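Local structure of OBG-type G domain-containing protein (2E87) at residues Asp83-Arg88 with Ser196-Thr201; Glu16-Ala21 with Ser138-Ile143; Tyr78-Asp83 with Ile240-Tyr245. The protein probably binds GTP, as an Obg/NOG1-type G protein in which a helical bundle precedes the G domain, and is seen here with GDP. All coordinates share one frame; numbering follows the deposited sequence.

In the fold
Interactions 1 and 3 both use helix 76-86 and together join the N-terminal helical domain to the OBG-type G domain, the first through the loop 196-201 and the second through segment 240-245. Their centres lie 9 Å apart, they share D83, and they touch through Y197, whose OH is 3.3 Å from CD2 of L243. Interaction 2, within the helical bundle, is remote from both: its centre is 31 Å from that of interaction 1 and 35 Å from that of interaction 3. All three lie away from the GDP pocket, which includes K180 and S181 of the P-loop, N288 and D291.

Interaction 1 of 3, residues Asp83-Arg88 with Ser196-Thr201; sequences DVLVDR and SYPFTT
L85 and P198 meet in a small apolar contact between helix 76-86 and the loop that follows strand 193-195. CD2 of L85 lies 3.7 Å from CG of P198, and the two side chains run at about a right angle, so that one methyl branch of the leucine rests against the proline ring. The neighbouring V84 reaches the same loop with CG1, which is anti to the backbone N (chi1 158°). This methyl sits at the edge of the F199 ring, near its plane, 3.7 Å from CE1. It is further from the proline, 4.2 Å from P198 CB. The tight part of the contact is thus L85 and V84 against the buried P198; the looser side is F199, partly exposed and touched by a single V84 methyl, while S196 and T201 at the two ends of the loop segment lie in solvent.

The loop is held in shape by a type II beta turn from Y197 to T200. T200 OG1 donates to Y197 O at 2.7 Å, tilted 17° from the carbonyl plane, whereas the backbone bond T200 N to Y197 O is weak. F199, at the third position of the turn, has positive phi (71°). On the other segment D83 OD2 accepts R88 N at 2.9 Å from above the carboxylate plane, bridging the break where D87 leaves helical geometry before the next helix.

The contact joins the NOG1-type helical domain to the OBG-type G domain. Helix 234-241 flanks it, with Q238 against V84 and I235, E236 and A239 around F199, and Y197 OH hydrogen-bonds to A239 O. Helix 144-156 packs against L85 through V156, and strand 204-211 continues the chain beyond the loop.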
loop_
_atom_site.group_PDB
_atom_site.type_symbol
_atom_site.label_atom_id
_atom_site.label_comp_id
_atom_site.label_asym_id
_atom_site.label_seq_id
_atom_site.Cartn_x
_atom_site.Cartn_y
_atom_site.Cartn_z
ATOM N N ASP A 83 -3.911 5.163 -2.375
ATOM C CA ASP A 83 -4.674 6.265 -2.909
ATOM C C ASP A 83 -3.745 7.460 -3.085
ATOM O O ASP A 83 -3.789 8.147 -4.095
ATOM C CB ASP A 83 -5.816 6.606 -1.948
ATOM C CG ASP A 83 -6.776 7.659 -2.512
ATOM O OD1 ASP A 83 -7.537 8.233 -1.718
ATOM O OD2 ASP A 83 -6.787 7.902 -3.735
ATOM N N VAL A 84 -2.885 7.702 -2.104
ATOM C CA VAL A 84 -1.966 8.827 -2.188
ATOM C C VAL A 84 -0.993 8.699 -3.342
ATOM O O VAL A 84 -0.710 9.668 -4.027
ATOM C CB VAL A 84 -1.141 8.994 -0.881
ATOM C CG1 VAL A 84 0.139 9.763 -1.154
ATOM C CG2 VAL A 84 -1.957 9.730 0.146
ATOM N N LEU A 85 -0.479 7.501 -3.558
ATOM C CA LEU A 85 0.508 7.282 -4.605
ATOM C C LEU A 85 0.018 7.152 -6.052
ATOM O O LEU A 85 0.701 7.595 -6.976
ATOM C CB LEU A 85 1.341 6.037 -4.272
ATOM C CG LEU A 85 2.198 6.080 -3.009
ATOM C CD1 LEU A 85 2.926 4.763 -2.824
ATOM C CD2 LEU A 85 3.188 7.215 -3.125
ATOM N N VAL A 86 -1.145 6.551 -6.266
ATOM C CA VAL A 86 -1.598 6.337 -7.640
ATOM C C VAL A 86 -3.058 6.651 -7.884
ATOM O O VAL A 86 -3.542 6.507 -9.008
ATOM C CB VAL A 86 -1.336 4.869 -8.050
ATOM C CG1 VAL A 86 0.104 4.509 -7.750
ATOM C CG2 VAL A 86 -2.257 3.917 -7.284
ATOM N N ASP A 87 -3.755 7.053 -6.821
ATOM C CA ASP A 87 -5.184 7.385 -6.857
ATOM C C ASP A 87 -6.107 6.172 -6.915
ATOM O O ASP A 87 -6.244 5.531 -7.950
ATOM C CB ASP A 87 -5.527 8.319 -8.029
ATOM C CG ASP A 87 -6.933 8.865 -7.919
ATOM O OD1 ASP A 87 -7.864 8.278 -8.502
ATOM O OD2 ASP A 87 -7.116 9.872 -7.207
ATOM N N ARG A 88 -6.764 5.896 -5.797
ATOM C CA ARG A 88 -7.652 4.751 -5.688
ATOM C C ARG A 88 -8.703 4.618 -6.788
ATOM O O ARG A 88 -8.901 3.532 -7.331
ATOM C CB ARG A 88 -8.375 4.769 -4.344
ATOM C CG ARG A 88 -9.194 3.508 -4.100
ATOM C CD ARG A 88 -10.442 3.806 -3.297
ATOM N NE ARG A 88 -10.135 4.364 -1.988
ATOM C CZ ARG A 88 -9.871 3.637 -0.908
ATOM N NH1 ARG A 88 -9.879 2.306 -0.978
ATOM N NH2 ARG A 88 -9.598 4.246 0.242
ATOM N N SER A 196 10.272 3.565 3.583
ATOM C CA SER A 196 10.030 4.654 2.656
ATOM C C SER A 196 8.689 5.238 3.025
ATOM O O SER A 196 7.797 4.510 3.451
ATOM C CB SER A 196 9.977 4.137 1.226
ATOM O OG SER A 196 11.267 3.751 0.795
ATOM N N TYR A 197 8.533 6.544 2.899
ATOM C CA TYR A 197 7.244 7.121 3.210
ATOM C C TYR A 197 6.946 8.307 2.306
ATOM O O TYR A 197 7.771 9.207 2.153
ATOM C CB TYR A 197 7.180 7.551 4.666
ATOM C CG TYR A 197 5.770 7.594 5.180
ATOM C CD1 TYR A 197 5.235 6.533 5.920
ATOM C CD2 TYR A 197 4.953 8.693 4.911
ATOM C CE1 TYR A 197 3.915 6.577 6.382
ATOM C CE2 TYR A 197 3.650 8.749 5.362
ATOM C CZ TYR A 197 3.132 7.698 6.100
ATOM O OH TYR A 197 1.853 7.816 6.579
ATOM N N PRO A 198 5.759 8.318 1.688
ATOM C CA PRO A 198 5.365 9.412 0.793
ATOM C C PRO A 198 5.558 10.792 1.419
ATOM O O PRO A 198 5.180 11.017 2.569
ATOM C CB PRO A 198 3.905 9.098 0.509
ATOM C CG PRO A 198 3.903 7.590 0.512
ATOM C CD PRO A 198 4.717 7.278 1.737
ATOM N N PHE A 199 6.162 11.707 0.665
ATOM C CA PHE A 199 6.409 13.085 1.117
ATOM C C PHE A 199 7.483 13.264 2.187
ATOM O O PHE A 199 7.490 14.259 2.916
ATOM C CB PHE A 199 5.102 13.739 1.591
ATOM C CG PHE A 199 4.052 13.801 0.531
ATOM C CD1 PHE A 199 3.225 12.716 0.292
ATOM C CD2 PHE A 199 3.941 14.915 -0.286
ATOM C CE1 PHE A 199 2.306 12.733 -0.748
ATOM C CE2 PHE A 199 3.028 14.947 -1.330
ATOM C CZ PHE A 199 2.208 13.853 -1.565
ATOM N N THR A 200 8.384 12.298 2.304
ATOM C CA THR A 200 9.458 12.439 3.271
ATOM C C THR A 200 10.745 12.433 2.474
ATOM O O THR A 200 10.818 11.863 1.377
ATOM C CB THR A 200 9.519 11.296 4.321
ATOM O OG1 THR A 200 9.835 10.055 3.674
ATOM C CG2 THR A 200 8.203 11.188 5.077
ATOM N N THR A 201 11.750 13.092 3.031
ATOM C CA THR A 201 13.052 13.195 2.402
ATOM C C THR A 201 13.785 11.860 2.431
ATOM O O THR A 201 14.062 11.272 1.388
ATOM C CB THR A 201 13.908 14.272 3.117
ATOM O OG1 THR A 201 13.925 14.013 4.529
ATOM C CG2 THR A 201 13.311 15.664 2.886
#

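Interaction 2 of 3, residues Glu16-Ala21 with Ser138-Ile143; sequences ELIDKA and SVLRDI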
loop_
_atom_site.group_PDB
_atom_site.type_symbol
_atom_site.label_atom_id
_atom_site.label_comp_id
_atom_site.label_asym_id
_atom_site.label_seq_id
_atom_site.Cartn_x
_atom_site.Cartn_y
_atom_site.Cartn_z
ATOM N N GLU A 16 1.994 -4.932 -27.542
ATOM C CA GLU A 16 2.728 -6.140 -27.168
ATOM C C GLU A 16 1.773 -7.314 -27.032
ATOM O O GLU A 16 2.117 -8.431 -27.388
ATOM C CB GLU A 16 3.501 -5.928 -25.847
ATOM C CG GLU A 16 4.439 -4.728 -25.866
ATOM C CD GLU A 16 5.023 -4.372 -24.488
ATOM O OE1 GLU A 16 4.329 -4.553 -23.459
ATOM O OE2 GLU A 16 6.180 -3.884 -24.442
ATOM N N LEU A 17 0.567 -7.063 -26.527
ATOM C CA LEU A 17 -0.396 -8.146 -26.357
ATOM C C LEU A 17 -0.893 -8.589 -27.720
ATOM O O LEU A 17 -1.065 -9.776 -27.981
ATOM C CB LEU A 17 -1.589 -7.699 -25.517
ATOM C CG LEU A 17 -1.957 -8.517 -24.274
ATOM C CD1 LEU A 17 -3.469 -8.422 -24.073
ATOM C CD2 LEU A 17 -1.546 -9.971 -24.428
ATOM N N ILE A 18 -1.129 -7.616 -28.589
ATOM C CA ILE A 18 -1.600 -7.908 -29.932
ATOM C C ILE A 18 -0.571 -8.784 -30.633
ATOM O O ILE A 18 -0.894 -9.849 -31.149
ATOM C CB ILE A 18 -1.796 -6.614 -30.744
ATOM C CG1 ILE A 18 -3.000 -5.844 -30.204
ATOM C CG2 ILE A 18 -1.990 -6.943 -32.216
ATOM C CD1 ILE A 18 -3.138 -4.438 -30.795
ATOM N N ASP A 19 0.677 -8.335 -30.623
ATOM C CA ASP A 19 1.741 -9.076 -31.267
ATOM C C ASP A 19 1.904 -10.473 -30.692
ATOM O O ASP A 19 2.053 -11.443 -31.438
ATOM C CB ASP A 19 3.054 -8.294 -31.171
ATOM C CG ASP A 19 3.082 -7.090 -32.104
ATOM O OD1 ASP A 19 2.010 -6.704 -32.627
ATOM O OD2 ASP A 19 4.178 -6.522 -32.313
ATOM N N LYS A 20 1.863 -10.581 -29.368
ATOM C CA LYS A 20 2.012 -11.877 -28.718
ATOM C C LYS A 20 0.888 -12.791 -29.192
ATOM O O LYS A 20 1.123 -13.918 -29.608
ATOM C CB LYS A 20 1.943 -11.716 -27.202
ATOM C CG LYS A 20 2.292 -12.962 -26.400
ATOM C CD LYS A 20 2.138 -12.692 -24.897
ATOM C CE LYS A 20 2.823 -13.747 -24.035
ATOM N NZ LYS A 20 4.300 -13.741 -24.279
ATOM N N ALA A 21 -0.333 -12.281 -29.144
ATOM C CA ALA A 21 -1.494 -13.049 -29.550
ATOM C C ALA A 21 -1.496 -13.446 -31.034
ATOM O O ALA A 21 -1.783 -14.596 -31.363
ATOM C CB ALA A 21 -2.752 -12.275 -29.208
ATOM N N SER A 138 -8.596 -3.455 -31.574
ATOM C CA SER A 138 -9.303 -2.244 -31.194
ATOM C C SER A 138 -9.707 -2.229 -29.708
ATOM O O SER A 138 -9.558 -1.211 -29.029
ATOM C CB SER A 138 -10.537 -2.080 -32.082
ATOM O OG SER A 138 -11.347 -1.013 -31.631
ATOM N N VAL A 139 -10.234 -3.345 -29.212
ATOM C CA VAL A 139 -10.617 -3.418 -27.806
ATOM C C VAL A 139 -9.378 -3.160 -26.956
ATOM O O VAL A 139 -9.426 -2.388 -26.004
ATOM C CB VAL A 139 -11.233 -4.805 -27.453
ATOM C CG1 VAL A 139 -11.431 -4.943 -25.955
ATOM C CG2 VAL A 139 -12.570 -4.970 -28.146
ATOM N N LEU A 140 -8.252 -3.768 -27.322
ATOM C CA LEU A 140 -7.020 -3.579 -26.550
ATOM C C LEU A 140 -6.499 -2.152 -26.639
ATOM O O LEU A 140 -5.917 -1.635 -25.677
ATOM C CB LEU A 140 -5.923 -4.552 -27.008
ATOM C CG LEU A 140 -6.228 -6.026 -26.751
ATOM C CD1 LEU A 140 -5.089 -6.917 -27.271
ATOM C CD2 LEU A 140 -6.449 -6.204 -25.244
ATOM N N ARG A 141 -6.681 -1.515 -27.794
ATOM C CA ARG A 141 -6.233 -0.137 -27.910
ATOM C C ARG A 141 -7.151 0.761 -27.103
ATOM O O ARG A 141 -6.723 1.798 -26.624
ATOM C CB ARG A 141 -6.138 0.305 -29.372
ATOM C CG ARG A 141 -4.980 -0.388 -30.061
ATOM C CD ARG A 141 -4.732 0.084 -31.468
ATOM N NE ARG A 141 -3.687 -0.712 -32.116
ATOM C CZ ARG A 141 -3.898 -1.514 -33.160
ATOM N NH1 ARG A 141 -5.122 -1.626 -33.674
ATOM N NH2 ARG A 141 -2.889 -2.197 -33.697
ATOM N N ASP A 142 -8.396 0.345 -26.907
ATOM C CA ASP A 142 -9.304 1.149 -26.098
ATOM C C ASP A 142 -8.763 1.248 -24.659
ATOM O O ASP A 142 -8.956 2.264 -23.991
ATOM C CB ASP A 142 -10.705 0.529 -26.028
ATOM C CG ASP A 142 -11.465 0.607 -27.341
ATOM O OD1 ASP A 142 -11.158 1.491 -28.163
ATOM O OD2 ASP A 142 -12.394 -0.213 -27.534
ATOM N N ILE A 143 -8.096 0.191 -24.181
ATOM C CA ILE A 143 -7.565 0.205 -22.816
ATOM C C ILE A 143 -6.051 0.379 -22.694
ATOM O O ILE A 143 -5.515 0.256 -21.593
ATOM C CB ILE A 143 -7.942 -1.088 -22.020
ATOM C CG1 ILE A 143 -7.253 -2.300 -22.629
ATOM C CG2 ILE A 143 -9.447 -1.289 -22.005
ATOM C CD1 ILE A 143 -7.321 -3.528 -21.748
#
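L140 places its CD1 methyl between two residues of the facing helix, 3.8 Å from I18 CG1 and 3.9 Å from L17 CD1. L17 CD1 is equally close to the other branch, L140 CD2, and these two leucines cross at about a right angle, whereas I18 and L140 lie alongside, pointing opposite ways. On the solvent side I18 CD1 lies over one face of the R141 guanidinium, 3.6 Å above its plane and nearer the edge of the group than its centre. The arginine gets there with its chain extended from CG to NE. Segments 16-21 and 138-142 of helices 14-30 and 122-142 run nearly antiparallel, at 154° with their axes 10.3 Å apart, as neighbours in the helical bundle of the NOG1 N-terminal domain. Further out, helix 38-67 covers L17 with V57, N60 and L61, and helix 88-117 takes V139 and I143 against A101. The D19 carboxylate is near the guanidinium but not in contact with it, and R141 NE has a long, weak ion pair with D15 OD1.

Interaction 3 of 3, residues Tyr78-Asp83 with Ile240-Tyr245; sequences YQELVD and ILALRY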
loop_
_atom_site.group_PDB
_atom_site.type_symbol
_atom_site.label_atom_id
_atom_site.label_comp_id
_atom_site.label_asym_id
_atom_site.label_seq_id
_atom_site.Cartn_x
_atom_site.Cartn_y
_atom_site.Cartn_z
ATOM N N TYR A 78 -2.695 0.903 4.081
ATOM C CA TYR A 78 -2.228 0.764 2.702
ATOM C C TYR A 78 -3.267 1.304 1.712
ATOM O O TYR A 78 -2.914 1.851 0.666
ATOM C CB TYR A 78 -1.886 -0.689 2.374
ATOM C CG TYR A 78 -0.497 -1.102 2.817
ATOM C CD1 TYR A 78 0.571 -0.223 2.708
ATOM C CD2 TYR A 78 -0.242 -2.374 3.318
ATOM C CE1 TYR A 78 1.842 -0.575 3.079
ATOM C CE2 TYR A 78 1.054 -2.747 3.700
ATOM C CZ TYR A 78 2.089 -1.833 3.573
ATOM O OH TYR A 78 3.376 -2.159 3.919
ATOM N N GLN A 79 -4.544 1.167 2.036
ATOM C CA GLN A 79 -5.566 1.701 1.146
ATOM C C GLN A 79 -5.344 3.204 1.053
ATOM O O GLN A 79 -5.434 3.810 -0.011
ATOM C CB GLN A 79 -6.956 1.413 1.692
ATOM C CG GLN A 79 -7.415 0.001 1.419
ATOM C CD GLN A 79 -8.762 -0.296 2.030
ATOM O OE1 GLN A 79 -9.692 0.509 1.950
ATOM N NE2 GLN A 79 -8.880 -1.462 2.645
ATOM N N GLU A 80 -5.013 3.800 2.183
ATOM C CA GLU A 80 -4.784 5.234 2.207
ATOM C C GLU A 80 -3.520 5.617 1.412
ATOM O O GLU A 80 -3.549 6.520 0.576
ATOM C CB GLU A 80 -4.698 5.693 3.663
ATOM C CG GLU A 80 -5.165 7.086 3.908
ATOM C CD GLU A 80 -6.545 7.352 3.350
ATOM O OE1 GLU A 80 -7.443 6.501 3.485
ATOM O OE2 GLU A 80 -6.735 8.437 2.781
ATOM N N LEU A 81 -2.408 4.931 1.636
ATOM C CA LEU A 81 -1.217 5.292 0.901
ATOM C C LEU A 81 -1.296 4.924 -0.577
ATOM O O LEU A 81 -0.708 5.605 -1.408
ATOM C CB LEU A 81 0.025 4.694 1.551
ATOM C CG LEU A 81 0.345 5.244 2.941
ATOM C CD1 LEU A 81 1.686 4.737 3.345
ATOM C CD2 LEU A 81 0.365 6.741 2.941
ATOM N N VAL A 82 -2.009 3.853 -0.911
ATOM C CA VAL A 82 -2.179 3.469 -2.312
ATOM C C VAL A 82 -2.885 4.632 -3.029
ATOM O O VAL A 82 -2.519 5.029 -4.134
ATOM C CB VAL A 82 -3.058 2.194 -2.460
ATOM C CG1 VAL A 82 -3.616 2.091 -3.892
ATOM C CG2 VAL A 82 -2.229 0.953 -2.133
ATOM N N ASP A 83 -3.911 5.163 -2.375
ATOM C CA ASP A 83 -4.674 6.265 -2.909
ATOM C C ASP A 83 -3.745 7.460 -3.085
ATOM O O ASP A 83 -3.789 8.147 -4.095
ATOM C CB ASP A 83 -5.816 6.606 -1.948
ATOM C CG ASP A 83 -6.776 7.659 -2.512
ATOM O OD1 ASP A 83 -7.537 8.233 -1.718
ATOM O OD2 ASP A 83 -6.787 7.902 -3.735
ATOM N N ILE A 240 -0.048 11.907 5.691
ATOM C CA ILE A 240 0.308 12.087 7.095
ATOM C C ILE A 240 -0.787 11.497 7.958
ATOM O O ILE A 240 -0.516 10.720 8.874
ATOM C CB ILE A 240 0.438 13.586 7.444
ATOM C CG1 ILE A 240 1.641 14.188 6.724
ATOM C CG2 ILE A 240 0.545 13.774 8.948
ATOM C CD1 ILE A 240 1.604 15.713 6.694
ATOM N N LEU A 241 -2.030 11.853 7.654
ATOM C CA LEU A 241 -3.146 11.365 8.443
ATOM C C LEU A 241 -3.382 9.870 8.325
ATOM O O LEU A 241 -4.157 9.302 9.096
ATOM C CB LEU A 241 -4.425 12.123 8.086
ATOM C CG LEU A 241 -4.413 13.628 8.378
ATOM C CD1 LEU A 241 -5.792 14.199 8.089
ATOM C CD2 LEU A 241 -4.034 13.883 9.826
ATOM N N ALA A 242 -2.718 9.237 7.361
ATOM C CA ALA A 242 -2.843 7.798 7.179
ATOM C C ALA A 242 -2.317 7.088 8.437
ATOM O O ALA A 242 -2.720 5.961 8.736
ATOM C CB ALA A 242 -2.047 7.344 5.950
ATOM N N LEU A 243 -1.423 7.756 9.167
ATOM C CA LEU A 243 -0.841 7.191 10.392
ATOM C C LEU A 243 -1.924 6.799 11.400
ATOM O O LEU A 243 -1.671 6.006 12.296
ATOM C CB LEU A 243 0.160 8.181 11.024
ATOM C CG LEU A 243 1.376 8.562 10.151
ATOM C CD1 LEU A 243 2.258 9.577 10.857
ATOM C CD2 LEU A 243 2.182 7.325 9.813
ATOM N N ARG A 244 -3.133 7.337 11.233
ATOM C CA ARG A 244 -4.265 7.019 12.109
ATOM C C ARG A 244 -4.575 5.529 12.035
ATOM O O ARG A 244 -5.049 4.932 13.013
ATOM C CB ARG A 244 -5.544 7.755 11.689
ATOM C CG ARG A 244 -5.505 9.268 11.716
ATOM C CD ARG A 244 -6.865 9.839 11.288
ATOM N NE ARG A 244 -6.855 11.299 11.189
ATOM C CZ ARG A 244 -7.901 12.039 10.827
ATOM N NH1 ARG A 244 -9.058 11.460 10.529
ATOM N NH2 ARG A 244 -7.790 13.362 10.756
ATOM N N TYR A 245 -4.328 4.942 10.869
ATOM C CA TYR A 245 -4.604 3.529 10.649
ATOM C C TYR A 245 -3.462 2.574 10.995
ATOM O O TYR A 245 -3.637 1.357 10.965
ATOM C CB TYR A 245 -5.030 3.329 9.199
ATOM C CG TYR A 245 -6.216 4.181 8.834
ATOM C CD1 TYR A 245 -6.179 5.020 7.734
ATOM C CD2 TYR A 245 -7.383 4.142 9.597
ATOM C CE1 TYR A 245 -7.278 5.804 7.391
ATOM C CE2 TYR A 245 -8.484 4.913 9.268
ATOM C CZ TYR A 245 -8.427 5.742 8.162
ATOM O OH TYR A 245 -9.521 6.501 7.831
#
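A242 presses its methyl against E80 and L81 where helix 76-86 of the NOG1-type helical bundle meets segment 240-245 of the OBG-type G domain. This is plain interdomain packing, and the backbones come close, with the CA atoms of E80 and A242 5.9 Å apart.

The apolar part centres on A242 CB. It lies 3.7 Å from E80 CG, so the aliphatic stem of the glutamate does the packing. L81 adds its CD2 branch at 3.9 Å, brought there by a CG anti to the carbonyl carbon (chi1 -66°).

The carboxylate of E80 is shared: OE2 goes to Q238, OE1 faces Y245. A bend at chi2 (52°) swings it off the line of the stem, and OE2 accepts a hydrogen bond from Q238 NE2, which also donates to D83 OD1. Q238, lying just before the 240-245 segment, thus ties two acidic residues of helix 76-86 to the G domain.

The aromatic part is looser. Y245, exposed and also touching K76 and F77, crosses E80 obliquely; the ring and carboxylate planes are 44° apart, and E80 OE1 stands 4.0 Å from Y245 CE1.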